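Local coordinates for protein nucleoside-diphosphate-sugar pyrophosphorylase (Vibrio cholerae, PDB 4EVW) that probably transfers a nucleotidyl group between a nucleoside triphosphate and a sugar phosphate, giving a nucleoside-diphosphate sugar and pyrophosphate, at residues T84-E96 with N178-Y190. The protein carries 1 engineered substitution. Sequence-based numbering, arbitrary orientation.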
ATOM      1  N   THR A  84       7.520  -8.804   9.654  1.00 27.85           N
ATOM      2  CA  THR A  84       8.223  -7.529   9.547  1.00 28.32           C
ATOM      3  C   THR A  84       7.627  -6.554  10.555  1.00 29.17           C
ATOM      4  O   THR A  84       6.635  -6.857  11.212  1.00 25.17           O
ATOM      5  CB  THR A  84       8.096  -6.905   8.146  1.00 26.73           C
ATOM      6  OG1 THR A  84       6.743  -6.487   7.936  1.00 26.97           O
ATOM      7  CG2 THR A  84       8.502  -7.912   7.068  1.00 25.24           C
ATOM      8  N   ARG A  85       8.234  -5.378  10.660  1.00 29.44           N
ATOM      9  CA  ARG A  85       7.775  -4.361  11.594  1.00 31.53           C
ATOM     10  C   ARG A  85       6.676  -3.488  10.991  1.00 29.54           C
ATOM     11  O   ARG A  85       6.188  -2.565  11.636  1.00 30.48           O
ATOM     12  CB  ARG A  85       8.959  -3.488  12.023  1.00 32.43           C
ATOM     13  CG  ARG A  85      10.120  -4.271  12.641  1.00 39.16           C
ATOM     14  CD  ARG A  85      11.293  -3.356  12.984  1.00 39.97           C
ATOM     15  NE  ARG A  85      12.323  -3.335  11.948  1.00 42.93           N
ATOM     16  CZ  ARG A  85      13.301  -2.434  11.881  1.00 45.67           C
ATOM     17  NH1 ARG A  85      13.384  -1.468  12.789  1.00 33.44           N
ATOM     18  NH2 ARG A  85      14.207  -2.506  10.916  1.00 44.90           N
ATOM     19  N   GLY A  86       6.283  -3.782   9.757  1.00 25.14           N
ATOM     20  CA  GLY A  86       5.245  -2.987   9.124  1.00 26.35           C
ATOM     21  C   GLY A  86       5.396  -2.935   7.615  1.00 20.37           C
ATOM     22  O   GLY A  86       6.412  -3.366   7.075  1.00 21.42           O
ATOM     23  N   GLN A  87       4.393  -2.394   6.934  1.00 18.05           N
ATOM     24  CA  GLN A  87       4.416  -2.325   5.473  1.00 19.80           C
ATOM     25  C   GLN A  87       5.655  -1.709   4.842  1.00 20.48           C
ATOM     26  O   GLN A  87       6.078  -2.144   3.772  1.00 20.93           O
ATOM     27  CB  GLN A  87       3.186  -1.581   4.949  1.00 25.47           C
ATOM     28  CG  GLN A  87       1.878  -2.326   5.132  1.00 43.64           C
ATOM     29  CD  GLN A  87       0.724  -1.617   4.451  1.00 58.47           C
ATOM     30  OE1 GLN A  87       0.838  -0.452   4.065  1.00 57.59           O
ATOM     31  NE2 GLN A  87      -0.397  -2.314   4.307  1.00 63.62           N
ATOM     32  N   ALA A  88       6.235  -0.693   5.477  1.00 17.83           N
ATOM     33  CA  ALA A  88       7.415  -0.066   4.899  1.00 17.85           C
ATOM     34  C   ALA A  88       8.572  -1.057   4.857  1.00 18.82           C
ATOM     35  O   ALA A  88       9.324  -1.092   3.884  1.00 18.35           O
ATOM     36  CB  ALA A  88       7.807   1.186   5.694  1.00 17.97           C
ATOM     37  N   GLU A  89       8.730  -1.859   5.909  1.00 16.86           N
ATOM     38  CA  GLU A  89       9.814  -2.829   5.903  1.00 17.55           C
ATOM     39  C   GLU A  89       9.488  -3.945   4.908  1.00 20.01           C
ATOM     40  O   GLU A  89      10.364  -4.430   4.198  1.00 20.30           O
ATOM     41  CB  GLU A  89      10.049  -3.430   7.300  1.00 15.94           C
ATOM     42  CG  GLU A  89      11.201  -4.432   7.301  1.00 19.88           C
ATOM     43  CD  GLU A  89      11.574  -4.945   8.686  1.00 30.57           C
ATOM     44  OE1 GLU A  89      10.679  -5.106   9.542  1.00 31.50           O
ATOM     45  OE2 GLU A  89      12.774  -5.210   8.903  1.00 32.29           O
ATOM     46  N   THR A  90       8.223  -4.351   4.862  1.00 16.78           N
ATOM     47  CA  THR A  90       7.807  -5.400   3.936  1.00 17.13           C
ATOM     48  C   THR A  90       8.176  -5.002   2.510  1.00 17.22           C
ATOM     49  O   THR A  90       8.755  -5.795   1.762  1.00 16.77           O
ATOM     50  CB  THR A  90       6.294  -5.638   4.027  1.00 18.74           C
ATOM     51  OG1 THR A  90       5.967  -6.049   5.364  1.00 20.39           O
ATOM     52  CG2 THR A  90       5.857  -6.722   3.037  1.00 19.71           C
ATOM     53  N   VAL A  91       7.845  -3.771   2.136  1.00 18.41           N
ATOM     54  CA  VAL A  91       8.160  -3.278   0.801  1.00 16.19           C
ATOM     55  C   VAL A  91       9.667  -3.297   0.543  1.00 22.53           C
ATOM     56  O   VAL A  91      10.120  -3.785  -0.494  1.00 19.43           O
ATOM     57  CB  VAL A  91       7.612  -1.851   0.608  1.00 18.83           C
ATOM     58  CG1 VAL A  91       8.194  -1.231  -0.660  1.00 18.64           C
ATOM     59  CG2 VAL A  91       6.072  -1.899   0.523  1.00 19.61           C
ATOM     60  N   THR A  92      10.451  -2.780   1.487  1.00 18.12           N
ATOM     61  CA  THR A  92      11.906  -2.770   1.315  1.00 19.18           C
ATOM     62  C   THR A  92      12.473  -4.185   1.157  1.00 20.74           C
ATOM     63  O   THR A  92      13.297  -4.436   0.275  1.00 19.79           O
ATOM     64  CB  THR A  92      12.598  -2.061   2.505  1.00 20.22           C
ATOM     65  OG1 THR A  92      12.223  -0.677   2.510  1.00 20.19           O
ATOM     66  CG2 THR A  92      14.116  -2.172   2.392  1.00 22.30           C
ATOM     67  N   LEU A  93      12.039  -5.114   2.002  1.00 18.64           N
ATOM     68  CA  LEU A  93      12.527  -6.489   1.914  1.00 17.70           C
ATOM     69  C   LEU A  93      12.057  -7.155   0.616  1.00 18.42           C
ATOM     70  O   LEU A  93      12.768  -7.980   0.036  1.00 18.70           O
ATOM     71  CB  LEU A  93      12.065  -7.297   3.131  1.00 20.23           C
ATOM     72  CG  LEU A  93      12.699  -6.873   4.459  1.00 23.42           C
ATOM     73  CD1 LEU A  93      12.181  -7.765   5.588  1.00 28.46           C
ATOM     74  CD2 LEU A  93      14.215  -6.976   4.355  1.00 30.20           C
ATOM     75  N   GLY A  94      10.863  -6.786   0.159  1.00 17.99           N
ATOM     76  CA  GLY A  94      10.340  -7.336  -1.084  1.00 19.87           C
ATOM     77  C   GLY A  94      11.138  -6.857  -2.287  1.00 20.26           C
ATOM     78  O   GLY A  94      11.412  -7.625  -3.213  1.00 18.74           O
ATOM     79  N   LEU A  95      11.514  -5.581  -2.285  1.00 21.21           N
ATOM     80  CA  LEU A  95      12.298  -5.029  -3.383  1.00 19.56           C
ATOM     81  C   LEU A  95      13.692  -5.638  -3.374  1.00 19.93           C
ATOM     82  O   LEU A  95      14.296  -5.853  -4.424  1.00 20.29           O
ATOM     83  CB  LEU A  95      12.387  -3.507  -3.269  1.00 21.35           C
ATOM     84  CG  LEU A  95      11.063  -2.790  -3.546  1.00 20.44           C
ATOM     85  CD1 LEU A  95      11.202  -1.327  -3.179  1.00 22.37           C
ATOM     86  CD2 LEU A  95      10.683  -2.949  -5.026  1.00 22.56           C
ATOM     87  N   GLU A  96      14.208  -5.917  -2.182  1.00 18.07           N
ATOM     88  CA  GLU A  96      15.525  -6.529  -2.093  1.00 20.83           C
ATOM     89  C   GLU A  96      15.449  -7.960  -2.630  1.00 21.54           C
ATOM     90  O   GLU A  96      16.352  -8.416  -3.331  1.00 22.43           O
ATOM     91  CB  GLU A  96      16.028  -6.484  -0.646  1.00 26.20           C
ATOM     92  CG  GLU A  96      16.487  -5.081  -0.244  1.00 29.25           C
ATOM     93  CD  GLU A  96      16.878  -4.962   1.224  1.00 37.52           C
ATOM     94  OE1 GLU A  96      16.701  -5.941   1.979  1.00 42.18           O
ATOM     95  OE2 GLU A  96      17.358  -3.874   1.619  1.00 35.52           O
ATOM     96  N   ASN A 178       7.668   8.081  -7.665  1.00 17.41           N
ATOM     97  CA  ASN A 178       8.118   8.093  -9.056  1.00 17.69           C
ATOM     98  C   ASN A 178       9.380   7.255  -9.287  1.00 20.62           C
ATOM     99  O   ASN A 178       9.578   6.720 -10.376  1.00 20.19           O
ATOM    100  CB  ASN A 178       8.361   9.534  -9.520  1.00 22.59           C
ATOM    101  CG  ASN A 178       8.589   9.628 -11.015  1.00 26.64           C
ATOM    102  OD1 ASN A 178       7.807   9.095 -11.804  1.00 27.15           O
ATOM    103  ND2 ASN A 178       9.659  10.307 -11.412  1.00 30.03           N
ATOM    104  N   ARG A 179      10.225   7.140  -8.264  1.00 17.90           N
ATOM    105  CA  ARG A 179      11.459   6.357  -8.374  1.00 18.63           C
ATOM    106  C   ARG A 179      11.651   5.409  -7.197  1.00 20.98           C
ATOM    107  O   ARG A 179      11.573   5.820  -6.041  1.00 20.12           O
ATOM    108  CB  ARG A 179      12.680   7.278  -8.467  1.00 21.11           C
ATOM    109  CG  ARG A 179      12.723   8.124  -9.732  1.00 32.51           C
ATOM    110  CD  ARG A 179      14.038   8.888  -9.855  1.00 44.04           C
ATOM    111  NE  ARG A 179      14.209   9.440 -11.196  1.00 56.25           N
ATOM    112  CZ  ARG A 179      15.110   9.013 -12.076  1.00 60.74           C
ATOM    113  NH1 ARG A 179      15.936   8.023 -11.760  1.00 60.98           N
ATOM    114  NH2 ARG A 179      15.177   9.567 -13.279  1.00 58.02           N
ATOM    115  N   LYS A 180      11.910   4.140  -7.501  1.00 19.26           N
ATOM    116  CA  LYS A 180      12.130   3.134  -6.468  1.00 19.19           C
ATOM    117  C   LYS A 180      13.262   3.603  -5.561  1.00 20.10           C
ATOM    118  O   LYS A 180      13.197   3.444  -4.342  1.00 20.88           O
ATOM    119  CB  LYS A 180      12.517   1.788  -7.096  1.00 21.58           C
ATOM    120  CG  LYS A 180      12.784   0.683  -6.076  1.00 28.05           C
ATOM    121  CD  LYS A 180      13.499  -0.525  -6.683  1.00 29.21           C
ATOM    122  CE  LYS A 180      14.962  -0.221  -6.991  1.00 32.24           C
ATOM    123  NZ  LYS A 180      15.685  -1.438  -7.462  1.00 34.13           N
ATOM    124  N   GLU A 181      14.300   4.184  -6.157  1.00 20.15           N
ATOM    125  CA  GLU A 181      15.436   4.645  -5.366  1.00 22.91           C
ATOM    126  C   GLU A 181      15.089   5.701  -4.321  1.00 21.51           C
ATOM    127  O   GLU A 181      15.713   5.741  -3.257  1.00 21.16           O
ATOM    128  CB  GLU A 181      16.570   5.142  -6.274  1.00 28.93           C
ATOM    129  CG  GLU A 181      17.404   4.002  -6.866  1.00 50.56           C
ATOM    130  CD  GLU A 181      17.811   2.966  -5.820  1.00 62.64           C
ATOM    131  OE1 GLU A 181      18.470   3.342  -4.825  1.00 63.08           O
ATOM    132  OE2 GLU A 181      17.469   1.777  -5.993  1.00 65.37           O
ATOM    133  N   ASP A 182      14.101   6.547  -4.607  1.00 22.38           N
ATOM    134  CA  ASP A 182      13.689   7.566  -3.641  1.00 20.41           C
ATOM    135  C   ASP A 182      12.999   6.892  -2.460  1.00 21.71           C
ATOM    136  O   ASP A 182      13.167   7.304  -1.310  1.00 19.62           O
ATOM    137  CB  ASP A 182      12.740   8.588  -4.274  1.00 21.51           C
ATOM    138  CG  ASP A 182      13.431   9.477  -5.292  1.00 28.65           C
ATOM    139  OD1 ASP A 182      14.657   9.680  -5.175  1.00 31.41           O
ATOM    140  OD2 ASP A 182      12.743   9.982  -6.201  1.00 30.95           O
ATOM    141  N   TYR A 183      12.209   5.861  -2.743  1.00 19.97           N
ATOM    142  CA  TYR A 183      11.548   5.125  -1.673  1.00 21.61           C
ATOM    143  C   TYR A 183      12.604   4.504  -0.764  1.00 19.41           C
ATOM    144  O   TYR A 183      12.542   4.634   0.457  1.00 18.44           O
ATOM    145  CB  TYR A 183      10.681   3.986  -2.222  1.00 22.52           C
ATOM    146  CG  TYR A 183      10.114   3.137  -1.108  1.00 20.39           C
ATOM    147  CD1 TYR A 183       8.906   3.477  -0.496  1.00 19.92           C
ATOM    148  CD2 TYR A 183      10.825   2.043  -0.603  1.00 18.58           C
ATOM    149  CE1 TYR A 183       8.425   2.759   0.599  1.00 20.11           C
ATOM    150  CE2 TYR A 183      10.353   1.322   0.493  1.00 19.19           C
ATOM    151  CZ  TYR A 183       9.153   1.685   1.088  1.00 19.56           C
ATOM    152  OH  TYR A 183       8.691   1.003   2.189  1.00 23.82           O
ATOM    153  N   LEU A 184      13.570   3.811  -1.363  1.00 16.05           N
ATOM    154  CA  LEU A 184      14.602   3.146  -0.574  1.00 18.04           C
ATOM    155  C   LEU A 184      15.468   4.117   0.225  1.00 20.32           C
ATOM    156  O   LEU A 184      15.877   3.820   1.348  1.00 18.62           O
ATOM    157  CB  LEU A 184      15.466   2.253  -1.473  1.00 18.56           C
ATOM    158  CG  LEU A 184      14.706   1.061  -2.077  1.00 22.62           C
ATOM    159  CD1 LEU A 184      15.613   0.307  -3.037  1.00 23.80           C
ATOM    160  CD2 LEU A 184      14.210   0.133  -0.973  1.00 22.49           C
ATOM    161  N   GLU A 185      15.741   5.284  -0.345  1.00 19.34           N
ATOM    162  CA  GLU A 185      16.536   6.285   0.359  1.00 23.13           C
ATOM    163  C   GLU A 185      15.741   6.852   1.540  1.00 20.33           C
ATOM    164  O   GLU A 185      16.286   7.053   2.622  1.00 23.95           O
ATOM    165  CB  GLU A 185      16.928   7.408  -0.595  1.00 26.53           C
ATOM    166  CG  GLU A 185      17.814   8.463   0.033  1.00 44.55           C
ATOM    167  CD  GLU A 185      19.158   7.920   0.487  1.00 63.82           C
ATOM    168  OE1 GLU A 185      19.537   6.801   0.077  1.00 72.27           O
ATOM    169  OE2 GLU A 185      19.842   8.629   1.257  1.00 67.90           O
ATOM    170  N   ALA A 186      14.448   7.103   1.342  1.00 19.41           N
ATOM    171  CA  ALA A 186      13.621   7.618   2.430  1.00 21.85           C
ATOM    172  C   ALA A 186      13.554   6.578   3.547  1.00 21.13           C
ATOM    173  O   ALA A 186      13.595   6.917   4.735  1.00 19.46           O
ATOM    174  CB  ALA A 186      12.227   7.931   1.929  1.00 20.39           C
ATOM    175  N   TYR A 187      13.448   5.311   3.162  1.00 17.89           N
ATOM    176  CA  TYR A 187      13.395   4.222   4.128  1.00 20.95           C
ATOM    177  C   TYR A 187      14.676   4.175   4.944  1.00 17.68           C
ATOM    178  O   TYR A 187      14.645   4.056   6.167  1.00 19.47           O
ATOM    179  CB  TYR A 187      13.230   2.876   3.427  1.00 17.06           C
ATOM    180  CG  TYR A 187      13.119   1.735   4.410  1.00 20.28           C
ATOM    181  CD1 TYR A 187      11.899   1.432   5.014  1.00 19.73           C
ATOM    182  CD2 TYR A 187      14.233   0.971   4.750  1.00 21.92           C
ATOM    183  CE1 TYR A 187      11.789   0.390   5.936  1.00 18.17           C
ATOM    184  CE2 TYR A 187      14.140  -0.071   5.671  1.00 23.40           C
ATOM    185  CZ  TYR A 187      12.914  -0.359   6.253  1.00 22.82           C
ATOM    186  OH  TYR A 187      12.807  -1.402   7.145  1.00 22.43           O
ATOM    187  N   ARG A 188      15.789   4.272   4.270  1.00 21.26           N
ATOM    188  CA  ARG A 188      17.093   4.217   4.936  0.50 20.56           C
ATOM    189  C   ARG A 188      17.211   5.344   5.913  1.00 22.05           C
ATOM    190  O   ARG A 188      17.611   5.144   7.000  1.00 20.63           O
ATOM    191  CB  ARG A 188      18.224   4.333   3.929  0.50 20.44           C
ATOM    192  CG  ARG A 188      18.457   3.065   3.180  0.50 18.78           C
ATOM    193  CD  ARG A 188      19.794   3.134   2.495  0.50 22.87           C
ATOM    194  NE  ARG A 188      19.720   3.920   1.270  0.50 27.68           N
ATOM    195  CZ  ARG A 188      19.352   3.422   0.096  0.50 25.63           C
ATOM    196  NH1 ARG A 188      19.028   2.140  -0.010  0.50 27.31           N
ATOM    197  NH2 ARG A 188      19.307   4.208  -0.969  0.50 25.88           N
ATOM    198  N   GLU A 189      16.842   6.535   5.533  1.00 20.25           N
ATOM    199  CA  GLU A 189      16.907   7.683   6.422  1.00 24.20           C
ATOM    200  C   GLU A 189      15.972   7.483   7.609  1.00 21.58           C
ATOM    201  O   GLU A 189      16.346   7.724   8.757  1.00 22.14           O
ATOM    202  CB  GLU A 189      16.521   8.946   5.661  1.00 28.32           C
ATOM    203  CG  GLU A 189      17.553   9.376   4.636  1.00 35.20           C
ATOM    204  CD  GLU A 189      18.800   9.963   5.279  1.00 53.64           C
ATOM    205  OE1 GLU A 189      18.761  10.275   6.489  1.00 52.72           O
ATOM    206  OE2 GLU A 189      19.815  10.127   4.568  1.00 64.09           O
ATOM    207  N   TYR A 190      14.758   7.028   7.330  1.00 23.04           N
ATOM    208  CA  TYR A 190      13.775   6.812   8.378  1.00 23.34           C
ATOM    209  C   TYR A 190      14.228   5.830   9.453  1.00 22.35           C
ATOM    210  O   TYR A 190      14.066   6.103  10.641  1.00 20.08           O
ATOM    211  CB  TYR A 190      12.456   6.340   7.771  1.00 19.65           C
ATOM    212  CG  TYR A 190      11.299   6.375   8.736  1.00 20.14           C
ATOM    213  CD1 TYR A 190      10.800   5.203   9.299  1.00 24.58           C
ATOM    214  CD2 TYR A 190      10.700   7.584   9.086  1.00 25.17           C
ATOM    215  CE1 TYR A 190       9.725   5.234  10.194  1.00 28.66           C
ATOM    216  CE2 TYR A 190       9.630   7.628   9.980  1.00 28.62           C
ATOM    217  CZ  TYR A 190       9.148   6.450  10.529  1.00 30.37           C
ATOM    218  OH  TYR A 190       8.091   6.489  11.412  1.00 29.25           O
TER
HETATM  219  O   HOH W   1      14.132  -4.309  -6.519  1.00 40.22           O
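Y183 and A88 illustrate how a helix carbonyl already engaged in its own helix can take on a further donor from a neighbouring one. The phenol OH of Y183 donates to A88 O at 2.8 Å, in the carbonyl plane and on a lone pair. That oxygen also accepts T92 N of the next turn and, at 3.2 Å, T92 OG1, whose approach is tilted from the plane, so three donors converge on one carbonyl oxygen of a buried residue. With CG anti to the backbone N (chi1 174°), the Y183 ring reaches across as a knob into the hole formed by A88, V91, T92 and L95.

The two helices, 87-96 and 180-190, run closer to antiparallel than parallel, at 127°, with axes 10.7 Å apart at closest approach. Both belong to an alpha/beta fold consistent with the Rossmann-like nucleotidyltransferase family. Helix 87-96 rests T90 and V91 on P5 of strand 2-5, and helix 180-190 follows strand 174-177 of the same mixed sheet.

The second tyrosine, Y187, meets T92 through its ring face: T92 CB stands 4.0 Å from the centroid in a CH-pi contact, while OG1 sits above the ring centre. Farther out, the Y187 hydroxyl oxygen abuts CB and CG of E89, whose OE1 accepts R85 N at 2.7 Å and, in a salt bridge with a weak hydrogen bond, R85 NE.

Apolar contacts flank these polar and aromatic ones: V91 CG1 comes to 3.5 Å from Y183 CZ. L95 CD1 lies 4.0 Å from L184 CD2. The L95 and K180 side chains run past each other in opposite directions, L95 CD1 against K180 CG (3.9 Å), and K180 NZ is hydrogen-bonded to Y105 O.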